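Local coordinates for DNA repair protein XRCC1 (Homo sapiens, PDB 3LQC) that acts as a scaffold in DNA single-strand break repair, assembling repair complexes and binding poly-ADP-ribose, and is represented here by its N-terminal domain, at residues A[2-5]-A[6-9]. Residues are numbered along the deposited sequence; the frame is centred on the assembly and turned at random.
Sequences PEIR and LRHV. With CO3 (carbonate ion), chain D.
Arg7, at the end of the turn, folds its side chain back over it, and its guanidinium meets the carbonate carried by Pro2. The carbonate carbon is bonded covalently to Pro2 N at 1.4 Å, as in a carbamate, consistent with modification of the N-terminal amine of a chain that begins at Pro2 in the model. Two N-H groups of Arg7 grip it edge-on, with the carbon in the guanidinium plane: NE to O1 of the carbonate is 2.9 Å and almost straight (177°), and NH2 to O2 is 2.7 Å. This two-pronged bond helps hold the guanidinium and the carbonate in register. A bend at chi3 (-46°) swings the Arg7 head back across the preceding residues, so that one face lies over the backbone, Glu3 C and Ile4 N both sitting above the plane, toward its rim. Ile4 crosses Arg7 at about a right angle, its CD1 lying 3.5 Å from Arg7 NH1.

Leu6 is the buried residue of the turn and makes the apolar contacts. Its CB meets Pro2 CG at 3.8 Å, CD1 packs against the aliphatic CG of Glu3, and CD2 lies above one face of the Arg5 guanidinium, displaced toward its rim. Arg5 and Leu6 run side by side in the same direction. Arg5 NE and Glu3 OE2 form a salt bridge whose hydrogen bond is weak (3.4 Å), while Arg5 NH2 makes its stronger salt bridge with Glu40. The 3-10 geometry is evident from two i to i+3 hydrogen bonds, Leu6 N to Glu3 O at 2.9 Å and Arg7 N to Ile4 O at 3.1 Å.

Ser44 and Lys129 also hydrogen-bond the carbonate, while Glu81 forms a salt bridge with Arg7 NH2. The turn leads directly into strand 7-12, at one margin of the five-stranded mixed sheet, where Arg7 packs on Ser44 and Val46 of the parallel neighbour 42-49.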
ATOM      1  N   PRO A   2      14.406  16.770   3.352  1.00 19.02           N
ATOM      2  CA  PRO A   2      13.017  17.176   3.123  1.00 20.26           C
ATOM      3  C   PRO A   2      12.895  18.678   3.315  1.00 20.59           C
ATOM      4  O   PRO A   2      12.002  19.325   2.772  1.00 28.01           O
ATOM      5  CB  PRO A   2      12.267  16.432   4.222  1.00 17.15           C
ATOM      6  CG  PRO A   2      13.313  16.237   5.290  1.00 19.40           C
ATOM      7  CD  PRO A   2      14.517  15.876   4.513  1.00 16.54           C
ATOM      8  N   GLU A   3      13.814  19.226   4.092  1.00 16.43           N
ATOM      9  CA  GLU A   3      13.927  20.665   4.253  1.00 20.36           C
ATOM     10  C   GLU A   3      15.248  20.903   4.956  1.00 18.94           C
ATOM     11  O   GLU A   3      15.769  20.007   5.620  1.00 20.86           O
ATOM     12  CB  GLU A   3      12.753  21.241   5.044  1.00 21.59           C
ATOM     13  CG  GLU A   3      12.338  20.447   6.281  1.00 28.17           C
ATOM     14  CD  GLU A   3      11.368  21.236   7.147  1.00 26.21           C
ATOM     15  OE1 GLU A   3      10.331  20.691   7.570  1.00 37.38           O
ATOM     16  OE2 GLU A   3      11.649  22.422   7.403  1.00 32.04           O
ATOM     17  N   ILE A   4      15.810  22.093   4.799  1.00 19.23           N
ATOM     18  CA  ILE A   4      17.202  22.313   5.199  1.00 18.74           C
ATOM     19  C   ILE A   4      17.495  21.995   6.676  1.00 19.08           C
ATOM     20  O   ILE A   4      18.561  21.468   7.004  1.00 20.93           O
ATOM     21  CB  ILE A   4      17.682  23.734   4.832  1.00 17.86           C
ATOM     22  CG1 ILE A   4      19.177  23.882   5.108  1.00 21.01           C
ATOM     23  CG2 ILE A   4      16.900  24.774   5.592  1.00 18.30           C
ATOM     24  CD1 ILE A   4      20.021  22.776   4.520  1.00 21.24           C
ATOM     25  N   ARG A   5      16.546  22.301   7.556  1.00 20.19           N
ATOM     26  CA  ARG A   5      16.752  22.118   8.991  1.00 26.12           C
ATOM     27  C   ARG A   5      16.688  20.646   9.404  1.00 24.38           C
ATOM     28  O   ARG A   5      17.058  20.297  10.521  1.00 22.17           O
ATOM     29  CB  ARG A   5      15.738  22.936   9.789  1.00 23.32           C
ATOM     30  CG  ARG A   5      14.326  22.432   9.661  1.00 27.85           C
ATOM     31  CD  ARG A   5      13.404  23.079  10.680  1.00 29.60           C
ATOM     32  NE  ARG A   5      12.180  22.298  10.801  1.00 30.50           N
ATOM     33  CZ  ARG A   5      11.920  21.458  11.797  1.00 29.73           C
ATOM     34  NH1 ARG A   5      12.790  21.298  12.791  1.00 25.95           N
ATOM     35  NH2 ARG A   5      10.780  20.779  11.800  1.00 28.24           N
ATOM     36  N   LEU A   6      16.224  19.794   8.492  1.00 22.05           N
ATOM     37  CA  LEU A   6      16.163  18.356   8.735  1.00 19.26           C
ATOM     38  C   LEU A   6      17.210  17.621   7.915  1.00 19.25           C
ATOM     39  O   LEU A   6      17.219  16.396   7.849  1.00 21.63           O
ATOM     40  CB  LEU A   6      14.769  17.825   8.403  1.00 23.35           C
ATOM     41  CG  LEU A   6      13.725  18.420   9.343  1.00 24.33           C
ATOM     42  CD1 LEU A   6      12.336  17.906   9.040  1.00 21.20           C
ATOM     43  CD2 LEU A   6      14.150  18.104  10.779  1.00 21.76           C
ATOM     44  N   ARG A   7      18.102  18.381   7.300  1.00 21.20           N
ATOM     45  CA  ARG A   7      19.066  17.825   6.370  1.00 18.60           C
ATOM     46  C   ARG A   7      20.491  18.057   6.853  1.00 17.90           C
ATOM     47  O   ARG A   7      20.889  19.186   7.095  1.00 21.51           O
ATOM     48  CB  ARG A   7      18.856  18.474   5.010  1.00 16.99           C
ATOM     49  CG  ARG A   7      19.826  18.056   3.951  1.00 18.23           C
ATOM     50  CD  ARG A   7      19.630  18.934   2.724  1.00 18.71           C
ATOM     51  NE  ARG A   7      18.219  19.080   2.386  1.00 17.23           N
ATOM     52  CZ  ARG A   7      17.672  20.211   1.956  1.00 19.14           C
ATOM     53  NH1 ARG A   7      18.415  21.304   1.822  1.00 18.23           N
ATOM     54  NH2 ARG A   7      16.377  20.258   1.679  1.00 19.88           N
ATOM     55  N   HIS A   8      21.251  16.981   6.999  1.00 16.69           N
ATOM     56  CA  HIS A   8      22.667  17.075   7.318  1.00 19.33           C
ATOM     57  C   HIS A   8      23.498  16.911   6.051  1.00 20.61           C
ATOM     58  O   HIS A   8      23.598  15.814   5.500  1.00 17.25           O
ATOM     59  CB  HIS A   8      23.056  16.007   8.338  1.00 21.03           C
ATOM     60  CG  HIS A   8      24.350  16.280   9.039  1.00 24.69           C
ATOM     61  ND1 HIS A   8      25.431  15.430   8.963  1.00 25.97           N
ATOM     62  CD2 HIS A   8      24.733  17.305   9.837  1.00 29.15           C
ATOM     63  CE1 HIS A   8      26.424  15.918   9.685  1.00 27.92           C
ATOM     64  NE2 HIS A   8      26.028  17.055  10.225  1.00 29.68           N
ATOM     65  N   VAL A   9      24.082  18.014   5.595  1.00 18.91           N
ATOM     66  CA  VAL A   9      24.887  18.027   4.381  1.00 18.87           C
ATOM     67  C   VAL A   9      26.368  17.840   4.715  1.00 23.20           C
ATOM     68  O   VAL A   9      26.894  18.484   5.625  1.00 26.82           O
ATOM     69  CB  VAL A   9      24.680  19.351   3.609  1.00 20.69           C
ATOM     70  CG1 VAL A   9      25.357  19.305   2.249  1.00 16.48           C
ATOM     71  CG2 VAL A   9      23.188  19.630   3.445  1.00 20.66           C
TER
HETATM   72  C   CO3 D 190      15.205  17.141   2.317  1.00 20.80           C
HETATM   73  O1  CO3 D 190      16.396  16.787   2.698  1.00 24.13           O
HETATM   74  O2  CO3 D 190      15.070  17.915   1.278  1.00 21.95           O